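Long-range contacts in pancreatic lipase related protein 2 (Equus caballus, PDB 1W52), which probably hydrolyses the acyl ester bonds of galactolipids and triacylglycerols, as a calcium-binding pancreatic lipase of the alpha/beta hydrolase superfamily: residues T338-V344 against L387-F393; C298-P302 against Q425-G430; P16-Q22 against Q185-V191; C10-D14 against K26-W30. All coordinates share one frame; numbering follows the deposited sequence.

Interaction 1 (T338-V344 against L387-F393); sequences TSWRYRV and LDVDVNF
Strands 340-344 and 387-391 form an antiparallel pair in the C-terminal PLAT/LH2 part of the chain, a beta-sandwich domain in pancreatic lipases, and set Trp340 opposite Val391, Arg341 opposite Asp390 and Tyr342 opposite Val389. Val391 N binds Trp340 O at 2.6 Å in the plane of that carbonyl, whereas the return bond from Trp340 N reaches Val391 O from well above its plane. Tyr342 and Val389 are likewise doubly bonded, Tyr342 N to Val389 O at 3.1 Å and Val389 N to Tyr342 O at 2.9 Å. Side chains alternate between two faces. Trp340, Tyr342 and the valines share one; beta-branched valines suit extended backbone, and CG2 of Val391 packs against the CD1-CE1 side of the Tyr342 ring. The other face carries charge. Arg341 leaves the strand with CG anti to the backbone N (chi1 -170°) and runs extended to NE, which brings NH1 to Asp390 OD1 in a salt bridge, its hydrogen bond weak because bent. One face of this guanidinium lies on Asp388 CB, and NH2 makes a weak bond to Phe293 O from the lipase domain. Arg343 instead kinks at chi3 (-63°), which turns its guanidinium edge to Asp388. Replacing Arg343 by a leucine would remove this charged edge and is likely to leave the Asp388 carboxylate without its salt-bridge mate and freer to turn. In that bridge NE of Arg343 meets the syn lone pair of Asp388 OD1 at 2.9 Å, almost in the guanidinium plane.

Interaction 2 (C298-P302 against Q425-G430); sequences CFPCP and QSGADG
With CG anti to its backbone N (chi1 -177°), Phe299 extends its ring to Gly427, while Gln425, likewise anti and extended beyond CG, slides past it in the opposite direction. The contact is a loop-to-loop junction between the lipase domain, which supplies 298-302, and the PLAT/LH2 domain, which supplies 425-430. The peptide bond before Pro300 is cis, and it folds the proline back so that Pro300 CB lies over the centre of the Phe299 ring. Gln425 CD sits at the ring edge, 3.9 Å from Phe299 CE1, with the amide plane turned 76° from the ring; Gln425 OE1 rests near Pro300 CG. Glycine suits position 427, since a CB there would press on the Phe299 ring; Gly427 CA already lies 3.4 Å from Phe299 CE2. The same ring also touches Arg341 and Arg343 of strand 340-344, so a leucine in place of Phe299 would probably open a gap between Gly427 and those two arginines and uncover Pro300. Gly430 has a backbone conformation, with positive phi, open mainly to glycine, which lets the loop turn just after Asp429. On the lipase side, disulfides from Cys298 to Cys287 and from Cys301 to Cys306 brace the loop. One hydrogen bond crosses the junction, Cys301 N to Gly427 O at 2.7 Å, with the donor tilted 32° from the carbonyl plane.

Interaction 3 (P16-Q22 against Q185-V191); sequences PWAGTLQ and QDASEEV. With CA (calcium ion), chain E.
The Trp17 indole receives Val191 CG1 over one face, offset toward the rim, in a CH-pi contact 4.0 Å from the centroid of the six-membered ring. Residues 185-191 belong to the calcium-binding loop that follows strand 173-177 of the alpha/beta hydrolase sheet, and the N-terminal loop 16-22 lies against it. Glu190 comes across the same indole at about a right angle, with CG beside CZ2 of Trp17 and its carboxylate plane 71° from the ring. Trp17 also makes a cation-pi contact with Arg124 and touches helix 155-166, so this large aromatic bridges several elements at once. Pro16, a rigid ring reached through a cis peptide bond, sits on Ser188 CB, 3.7 Å from Pro16 CB, and its CG packs on Val191 CG1. Val191 is thus wedged between proline and tryptophan, a place suited to a compact branched side chain. At the other end, Gln22, bent at chi2 (78°), lays CG beside Ala187 CB; its amide lies close to Asp186 O but is angled too poorly for a hydrogen bond, so packing carries this end. Residues 19-20, which form a G1 beta bulge opposite Arg23, turn the chain between the two ends. Glu189 CB points away from loop 16-22, while Glu189 O binds the calcium ion at 2.2 Å, with Asp194 and Asp197 among the other ligands.

Interaction 4 (C10-D14 against K26-W30); sequences CFSDD and KSLPW
An aspartate and a lysine meet here without forming a salt bridge: oxygens of Asp13 meet the methylenes of Lys26, not its ammonium, and the nearest of their charged atoms, Asp13 OD1 and Lys26 NZ, stay 4.7 Å apart. No hydrogen bond joins the two segments, which run in nearly opposite directions. Lys26, bent at chi2 (-129°), crosses Asp13 at about a right angle, its CD 3.4 Å from Asp13 O, and carries NZ on beside CB of Asp14 to a weak bond with Ala18 O. Asp13 OD1 in turn takes a weak hydrogen bond from the N-terminal Lys1 N. The long, flexible lysine suits this exposed place because its methylenes can cover backbone while the ammonium reaches beyond it. Further along, Leu28 puts CD2 into the bend between Phe11 O and Asp13 CB, and Pro29 CG lies 4.0 Å from Phe11 CD2. The apolar side chains Phe11, Leu28 and Pro29 thus pack together, Phe11 and Pro29 also against helix 116-141 in the N-terminal part of the lipase domain. Ser12 shapes the bend: its OG accepts from Asp14 N at 3.1 Å, an ST turn around Asp13, whose CB points toward residues 26-30. The chemistry implies a join made by hydrophobic and methylene packing, with the charges of Asp13 and Lys26 probably acting on each other only at a distance.

In the fold
From the N terminus, interaction 4 comes first, closing a short loop as residues 26-30 return beside 10-14. Residues 16-22 lie within that loop and reach across to 185-191 in interaction 3, so the two contacts cross along the chain; they touch through Trp17 and Ala18, binding the N-terminal region to the calcium loop of the lipase domain. At the far side of the molecule, interaction 2 closes a long loop from 298-302 to 425-430 and joins the two domains. Interaction 1 falls wholly within that loop, pairing strands 340-344 and 387-391, and meets interaction 2 through Arg343 and Gln425. The centres of interactions 2 and 3 are about 40 Å apart.

Interaction 1 (T338-V344 against L387-F393)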
# COMPACT_ATOMS: atom_id res chain seq x y z
N THR A 338 10.11 3.05 4.26
CA THR A 338 10.20 1.79 5.00
C THR A 338 10.32 2.04 6.48
O THR A 338 11.08 2.87 6.90
CB THR A 338 11.38 0.96 4.54
OG1 THR A 338 12.54 1.78 4.40
CG2 THR A 338 11.14 0.46 3.15
N SER A 339 9.55 1.33 7.28
CA SER A 339 9.66 1.44 8.71
C SER A 339 9.62 0.03 9.27
O SER A 339 8.95 -0.86 8.75
CB SER A 339 8.52 2.25 9.31
OG SER A 339 8.06 1.69 10.55
N TRP A 340 10.33 -0.16 10.36
CA TRP A 340 10.27 -1.42 11.01
C TRP A 340 9.74 -1.22 12.39
O TRP A 340 9.92 -0.18 12.99
CB TRP A 340 11.66 -1.97 11.05
CG TRP A 340 12.01 -2.60 9.78
CD1 TRP A 340 11.84 -3.89 9.48
CD2 TRP A 340 12.58 -1.98 8.61
NE1 TRP A 340 12.28 -4.14 8.20
CE2 TRP A 340 12.75 -2.98 7.65
CE3 TRP A 340 12.95 -0.69 8.29
CZ2 TRP A 340 13.30 -2.74 6.37
CZ3 TRP A 340 13.53 -0.44 6.97
CH2 TRP A 340 13.69 -1.47 6.06
N ARG A 341 9.08 -2.22 12.93
CA ARG A 341 8.41 -2.02 14.17
C ARG A 341 9.11 -2.79 15.25
O ARG A 341 9.49 -3.95 15.07
CB ARG A 341 6.99 -2.49 14.06
CG ARG A 341 6.18 -2.11 15.21
CD ARG A 341 4.74 -2.45 14.98
NE ARG A 341 3.77 -1.88 15.91
CZ ARG A 341 3.45 -0.60 15.95
NH1 ARG A 341 4.07 0.29 15.13
NH2 ARG A 341 2.49 -0.20 16.81
N TYR A 342 9.25 -2.14 16.40
CA TYR A 342 9.90 -2.71 17.56
C TYR A 342 9.00 -2.47 18.75
O TYR A 342 8.29 -1.49 18.78
CB TYR A 342 11.23 -2.02 17.73
CG TYR A 342 12.19 -2.29 16.57
CD1 TYR A 342 12.27 -1.41 15.53
CD2 TYR A 342 13.02 -3.44 16.53
CE1 TYR A 342 13.15 -1.62 14.45
CE2 TYR A 342 13.90 -3.67 15.45
CZ TYR A 342 13.97 -2.74 14.41
OH TYR A 342 14.81 -2.88 13.30
N ARG A 343 8.96 -3.39 19.71
CA ARG A 343 8.35 -3.07 21.02
C ARG A 343 9.39 -2.64 22.07
O ARG A 343 10.51 -3.17 22.08
CB ARG A 343 7.59 -4.24 21.58
CG ARG A 343 7.00 -3.91 22.90
CD ARG A 343 6.01 -4.93 23.35
NE ARG A 343 4.87 -4.98 22.44
CZ ARG A 343 3.83 -5.79 22.58
NH1 ARG A 343 3.73 -6.66 23.58
NH2 ARG A 343 2.85 -5.73 21.69
N VAL A 344 9.01 -1.70 22.94
CA VAL A 344 9.92 -1.13 23.95
C VAL A 344 9.24 -1.01 25.31
O VAL A 344 8.38 -0.17 25.53
CB VAL A 344 10.50 0.23 23.56
CG1 VAL A 344 11.07 0.86 24.74
CG2 VAL A 344 11.60 0.10 22.50
N LEU A 387 5.76 0.55 24.90
CA LEU A 387 5.19 1.21 23.72
C LEU A 387 5.87 0.80 22.38
O LEU A 387 7.09 0.90 22.22
CB LEU A 387 5.22 2.75 23.88
CG LEU A 387 4.55 3.59 22.78
CD1 LEU A 387 3.06 3.84 23.06
CD2 LEU A 387 5.33 4.88 22.56
N ASP A 388 5.04 0.39 21.42
CA ASP A 388 5.52 -0.04 20.11
C ASP A 388 5.92 1.16 19.30
O ASP A 388 5.31 2.18 19.42
CB ASP A 388 4.41 -0.85 19.45
CG ASP A 388 4.15 -2.15 20.19
OD1 ASP A 388 5.18 -2.73 20.62
OD2 ASP A 388 3.03 -2.67 20.43
N VAL A 389 6.98 1.06 18.52
CA VAL A 389 7.48 2.23 17.82
C VAL A 389 7.97 1.90 16.40
O VAL A 389 8.16 0.76 16.08
CB VAL A 389 8.59 2.96 18.63
CG1 VAL A 389 8.15 3.20 20.07
CG2 VAL A 389 9.95 2.22 18.57
N ASP A 390 8.18 2.90 15.55
CA ASP A 390 8.40 2.65 14.13
C ASP A 390 9.75 3.20 13.70
O ASP A 390 9.99 4.40 13.83
CB ASP A 390 7.26 3.22 13.30
CG ASP A 390 5.92 2.58 13.65
OD1 ASP A 390 5.81 1.36 13.51
OD2 ASP A 390 4.92 3.20 14.09
N VAL A 391 10.63 2.34 13.21
CA VAL A 391 11.99 2.76 12.89
C VAL A 391 12.15 2.97 11.39
O VAL A 391 12.37 2.04 10.65
CB VAL A 391 13.10 1.78 13.49
CG1 VAL A 391 14.51 2.19 13.06
CG2 VAL A 391 13.05 1.73 15.04
N ASN A 392 12.10 4.23 10.98
CA ASN A 392 12.09 4.59 9.58
C ASN A 392 13.29 4.12 8.83
O ASN A 392 13.54 4.59 7.73
CB ASN A 392 11.99 6.11 9.43
CG ASN A 392 10.83 6.71 10.21
OD1 ASN A 392 9.66 6.38 9.97
ND2 ASN A 392 11.15 7.56 11.19
N PHE A 393 14.07 3.23 9.41
CA PHE A 393 15.22 2.66 8.72
C PHE A 393 15.71 1.37 9.31
O PHE A 393 15.32 0.92 10.39
CB PHE A 393 16.39 3.65 8.66
CG PHE A 393 17.15 3.77 9.97
CD1 PHE A 393 18.53 3.62 9.99
CD2 PHE A 393 16.47 4.04 11.17
CE1 PHE A 393 19.23 3.74 11.18
CE2 PHE A 393 17.15 4.15 12.36
CZ PHE A 393 18.53 4.01 12.37

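Interaction 2 (C298-P302 against Q425-G430)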
# COMPACT_ATOMS: atom_id res chain seq x y z
N CYS A 298 -1.60 -6.86 18.74
CA CYS A 298 -1.24 -7.64 17.57
C CYS A 298 0.24 -7.61 17.21
O CYS A 298 0.62 -7.39 16.05
CB CYS A 298 -2.07 -7.17 16.40
SG CYS A 298 -3.83 -7.02 16.81
N PHE A 299 1.09 -7.85 18.21
CA PHE A 299 2.54 -7.84 18.03
C PHE A 299 3.24 -9.07 18.73
O PHE A 299 2.78 -9.55 19.76
CB PHE A 299 3.06 -6.50 18.53
CG PHE A 299 4.54 -6.26 18.35
CD1 PHE A 299 5.43 -6.68 19.30
CD2 PHE A 299 5.03 -5.55 17.27
CE1 PHE A 299 6.81 -6.44 19.14
CE2 PHE A 299 6.43 -5.30 17.10
CZ PHE A 299 7.31 -5.75 18.03
N PRO A 300 4.33 -9.60 18.17
CA PRO A 300 4.91 -9.20 16.87
C PRO A 300 4.36 -10.04 15.72
O PRO A 300 3.29 -10.64 15.85
CB PRO A 300 6.42 -9.45 17.08
CG PRO A 300 6.47 -10.53 18.05
CD PRO A 300 5.13 -10.63 18.82
N CYS A 301 5.07 -10.05 14.61
CA CYS A 301 4.67 -10.85 13.50
C CYS A 301 4.23 -12.20 14.04
O CYS A 301 4.89 -12.71 14.97
CB CYS A 301 5.85 -11.00 12.55
SG CYS A 301 6.14 -9.47 11.62
N PRO A 302 3.16 -12.79 13.45
CA PRO A 302 2.53 -14.03 13.94
C PRO A 302 3.34 -15.31 13.63
O PRO A 302 4.46 -15.20 13.08
CB PRO A 302 1.20 -14.06 13.17
CG PRO A 302 1.57 -13.44 11.86
CD PRO A 302 2.53 -12.33 12.20
N GLN A 425 12.38 -5.29 21.58
CA GLN A 425 11.88 -6.42 20.75
C GLN A 425 11.70 -6.10 19.26
O GLN A 425 11.36 -4.98 18.90
CB GLN A 425 10.55 -6.93 21.30
CG GLN A 425 10.09 -8.20 20.66
CD GLN A 425 8.92 -8.80 21.36
OE1 GLN A 425 8.42 -9.83 20.93
NE2 GLN A 425 8.48 -8.17 22.45
N SER A 426 11.89 -7.10 18.39
CA SER A 426 11.59 -6.96 16.97
C SER A 426 10.21 -7.47 16.60
O SER A 426 9.62 -8.29 17.30
CB SER A 426 12.59 -7.66 16.09
OG SER A 426 12.36 -7.28 14.76
N GLY A 427 9.69 -6.98 15.48
CA GLY A 427 8.34 -7.28 15.04
C GLY A 427 8.39 -8.48 14.15
O GLY A 427 7.66 -9.44 14.35
N ALA A 428 9.28 -8.39 13.17
CA ALA A 428 9.61 -9.47 12.25
C ALA A 428 9.59 -10.87 12.89
O ALA A 428 8.82 -11.76 12.46
CB ALA A 428 10.99 -9.20 11.59
N ASP A 429 10.42 -11.06 13.93
CA ASP A 429 10.60 -12.37 14.58
C ASP A 429 10.10 -12.34 16.04
O ASP A 429 9.04 -12.89 16.34
CB ASP A 429 12.05 -12.83 14.45
CG ASP A 429 13.00 -11.67 14.30
OD1 ASP A 429 13.08 -10.93 15.28
OD2 ASP A 429 13.65 -11.36 13.29
N GLY A 430 10.81 -11.67 16.93
CA GLY A 430 10.52 -11.76 18.35
C GLY A 430 11.77 -11.60 19.18
O GLY A 430 11.68 -11.62 20.40

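Interaction 3 (P16-Q22 against Q185-V191)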
# COMPACT_ATOMS: atom_id res chain seq x y z
N PRO A 16 -26.22 -2.81 -13.30
CA PRO A 16 -25.60 -1.88 -12.36
C PRO A 16 -24.57 -0.92 -12.94
O PRO A 16 -23.92 -0.23 -12.16
CB PRO A 16 -24.92 -2.81 -11.34
CG PRO A 16 -24.52 -3.97 -12.11
CD PRO A 16 -25.61 -4.15 -13.18
N TRP A 17 -24.46 -0.83 -14.26
CA TRP A 17 -23.49 0.08 -14.87
C TRP A 17 -23.84 1.54 -14.75
O TRP A 17 -22.96 2.39 -14.91
CB TRP A 17 -23.25 -0.30 -16.33
CG TRP A 17 -22.91 -1.77 -16.41
CD1 TRP A 17 -23.73 -2.77 -16.78
CD2 TRP A 17 -21.66 -2.39 -16.05
NE1 TRP A 17 -23.08 -3.98 -16.71
CE2 TRP A 17 -21.81 -3.77 -16.27
CE3 TRP A 17 -20.43 -1.91 -15.62
CZ2 TRP A 17 -20.78 -4.67 -16.06
CZ3 TRP A 17 -19.42 -2.80 -15.39
CH2 TRP A 17 -19.60 -4.17 -15.60
N ALA A 18 -25.11 1.83 -14.47
CA ALA A 18 -25.66 3.20 -14.42
C ALA A 18 -27.12 3.17 -14.00
O ALA A 18 -27.80 2.18 -14.23
CB ALA A 18 -25.50 3.96 -15.77
N GLY A 19 -27.60 4.28 -13.42
CA GLY A 19 -28.87 4.31 -12.71
C GLY A 19 -28.82 3.51 -11.43
O GLY A 19 -29.75 2.80 -11.07
N THR A 20 -27.69 3.62 -10.75
CA THR A 20 -27.52 3.08 -9.42
C THR A 20 -27.45 4.26 -8.50
O THR A 20 -27.22 5.41 -8.90
CB THR A 20 -26.19 2.29 -9.31
OG1 THR A 20 -25.92 1.58 -10.53
CG2 THR A 20 -26.27 1.20 -8.25
N LEU A 21 -27.63 3.95 -7.23
CA LEU A 21 -27.41 4.92 -6.19
C LEU A 21 -26.00 5.49 -6.30
O LEU A 21 -25.80 6.69 -6.16
CB LEU A 21 -27.61 4.26 -4.84
CG LEU A 21 -28.07 5.19 -3.71
CD1 LEU A 21 -27.77 4.48 -2.36
CD2 LEU A 21 -27.48 6.62 -3.74
N GLN A 22 -25.07 4.57 -6.56
CA GLN A 22 -23.66 4.85 -6.88
C GLN A 22 -23.33 5.53 -8.23
O GLN A 22 -22.23 6.00 -8.43
CB GLN A 22 -22.94 3.51 -6.89
CG GLN A 22 -22.73 2.89 -5.54
CD GLN A 22 -23.94 2.23 -5.01
OE1 GLN A 22 -24.62 1.51 -5.72
NE2 GLN A 22 -24.22 2.45 -3.74
N GLN A 185 -17.65 2.16 -4.10
CA GLN A 185 -18.02 1.69 -2.76
C GLN A 185 -19.51 1.32 -2.72
O GLN A 185 -20.36 2.04 -3.26
CB GLN A 185 -17.69 2.71 -1.67
CG GLN A 185 -17.64 2.09 -0.31
CD GLN A 185 -16.43 2.53 0.48
OE1 GLN A 185 -15.31 2.56 -0.02
NE2 GLN A 185 -16.64 2.85 1.72
N ASP A 186 -19.79 0.16 -2.10
CA ASP A 186 -21.14 -0.47 -1.98
C ASP A 186 -21.90 -0.55 -3.32
O ASP A 186 -22.97 -0.05 -3.47
CB ASP A 186 -22.01 0.24 -0.95
CG ASP A 186 -21.28 0.57 0.34
OD1 ASP A 186 -20.32 -0.17 0.76
OD2 ASP A 186 -21.66 1.56 1.02
N ALA A 187 -21.28 -1.15 -4.30
CA ALA A 187 -21.96 -1.40 -5.56
C ALA A 187 -21.83 -2.89 -5.95
O ALA A 187 -21.11 -3.66 -5.31
CB ALA A 187 -21.42 -0.48 -6.62
N SER A 188 -22.59 -3.31 -6.97
CA SER A 188 -22.49 -4.67 -7.45
C SER A 188 -21.03 -4.91 -7.71
O SER A 188 -20.31 -3.98 -8.12
CB SER A 188 -23.24 -4.84 -8.76
OG SER A 188 -23.27 -6.21 -9.12
N GLU A 189 -20.63 -6.16 -7.52
CA GLU A 189 -19.26 -6.56 -7.65
C GLU A 189 -19.01 -6.58 -9.14
O GLU A 189 -17.89 -6.55 -9.59
CB GLU A 189 -19.05 -7.92 -6.99
CG GLU A 189 -19.58 -8.00 -5.54
CD GLU A 189 -19.38 -9.38 -4.91
OE1 GLU A 189 -20.05 -10.33 -5.35
OE2 GLU A 189 -18.57 -9.55 -3.98
N GLU A 190 -20.07 -6.58 -9.91
CA GLU A 190 -19.95 -6.57 -11.35
C GLU A 190 -19.17 -5.33 -11.83
O GLU A 190 -18.50 -5.35 -12.88
CB GLU A 190 -21.35 -6.69 -12.00
CG GLU A 190 -21.35 -6.49 -13.51
CD GLU A 190 -22.53 -7.11 -14.26
OE1 GLU A 190 -23.63 -7.21 -13.68
OE2 GLU A 190 -22.37 -7.48 -15.45
N VAL A 191 -19.26 -4.25 -11.05
CA VAL A 191 -18.78 -2.90 -11.49
C VAL A 191 -17.52 -2.47 -10.79
O VAL A 191 -16.80 -1.62 -11.28
CB VAL A 191 -19.86 -1.77 -11.28
CG1 VAL A 191 -21.11 -2.10 -12.08
CG2 VAL A 191 -20.21 -1.64 -9.82
CA CA E . -15.83 -7.45 -9.54

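Interaction 4 (C10-D14 against K26-W30)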
# COMPACT_ATOMS: atom_id res chain seq x y z
N CYS A 10 -20.31 -5.70 -25.97
CA CYS A 10 -21.36 -4.74 -25.67
C CYS A 10 -21.38 -4.19 -24.29
O CYS A 10 -20.98 -4.84 -23.35
CB CYS A 10 -22.71 -5.37 -25.87
SG CYS A 10 -22.93 -5.75 -27.59
N PHE A 11 -21.97 -3.01 -24.18
CA PHE A 11 -21.99 -2.25 -22.96
C PHE A 11 -23.38 -1.74 -22.68
O PHE A 11 -23.76 -0.72 -23.22
CB PHE A 11 -21.00 -1.11 -23.11
CG PHE A 11 -19.62 -1.57 -23.48
CD1 PHE A 11 -19.33 -1.92 -24.78
CD2 PHE A 11 -18.62 -1.70 -22.52
CE1 PHE A 11 -18.06 -2.36 -25.12
CE2 PHE A 11 -17.34 -2.15 -22.85
CZ PHE A 11 -17.06 -2.47 -24.15
N SER A 12 -24.12 -2.48 -21.86
CA SER A 12 -25.46 -2.06 -21.46
C SER A 12 -25.42 -0.92 -20.47
O SER A 12 -24.98 -1.10 -19.33
CB SER A 12 -26.24 -3.20 -20.80
OG SER A 12 -27.40 -2.68 -20.15
N ASP A 13 -25.96 0.22 -20.86
CA ASP A 13 -26.08 1.36 -19.95
C ASP A 13 -27.05 1.14 -18.78
O ASP A 13 -27.26 2.05 -18.01
CB ASP A 13 -26.44 2.65 -20.72
CG ASP A 13 -27.90 3.06 -20.60
OD1 ASP A 13 -28.83 2.21 -20.42
OD2 ASP A 13 -28.18 4.27 -20.71
N ASP A 14 -27.63 -0.03 -18.61
CA ASP A 14 -28.53 -0.16 -17.49
C ASP A 14 -27.92 -0.92 -16.34
O ASP A 14 -27.02 -1.69 -16.49
CB ASP A 14 -29.95 -0.67 -17.89
CG ASP A 14 -29.95 -2.14 -18.35
OD1 ASP A 14 -29.78 -3.03 -17.48
OD2 ASP A 14 -30.14 -2.49 -19.53
N LYS A 26 -27.48 8.04 -16.21
CA LYS A 26 -27.17 7.04 -17.24
C LYS A 26 -26.27 7.64 -18.32
O LYS A 26 -26.63 8.61 -18.99
CB LYS A 26 -28.44 6.42 -17.86
CG LYS A 26 -29.34 5.70 -16.83
CD LYS A 26 -29.75 4.27 -17.22
CE LYS A 26 -30.30 3.52 -15.99
NZ LYS A 26 -30.60 2.05 -16.12
N SER A 27 -25.06 7.10 -18.42
CA SER A 27 -24.19 7.35 -19.55
C SER A 27 -23.65 6.02 -20.06
O SER A 27 -23.94 4.94 -19.50
CB SER A 27 -23.05 8.36 -19.24
OG SER A 27 -22.46 8.17 -17.97
N LEU A 28 -22.90 6.12 -21.15
CA LEU A 28 -22.19 5.00 -21.77
C LEU A 28 -20.69 5.33 -22.06
O LEU A 28 -20.28 6.51 -22.24
CB LEU A 28 -22.89 4.65 -23.09
CG LEU A 28 -24.13 3.75 -23.06
CD1 LEU A 28 -24.67 3.72 -24.47
CD2 LEU A 28 -23.83 2.31 -22.56
N PRO A 29 -19.87 4.28 -22.09
CA PRO A 29 -18.44 4.41 -22.39
C PRO A 29 -18.21 5.12 -23.65
O PRO A 29 -19.07 5.13 -24.47
CB PRO A 29 -17.99 2.97 -22.54
CG PRO A 29 -18.91 2.22 -21.61
CD PRO A 29 -20.26 2.89 -21.75
N TRP A 30 -17.05 5.70 -23.78
CA TRP A 30 -16.56 6.28 -25.02
C TRP A 30 -16.23 5.15 -25.97
O TRP A 30 -16.57 4.01 -25.72
CB TRP A 30 -15.30 7.13 -24.74
CG TRP A 30 -15.60 8.52 -24.28
CD1 TRP A 30 -16.84 9.05 -24.04
CD2 TRP A 30 -14.68 9.58 -24.05
NE1 TRP A 30 -16.74 10.37 -23.67
CE2 TRP A 30 -15.42 10.72 -23.67
CE3 TRP A 30 -13.30 9.69 -24.13
CZ2 TRP A 30 -14.82 11.93 -23.35
CZ3 TRP A 30 -12.71 10.92 -23.82
CH2 TRP A 30 -13.48 12.01 -23.44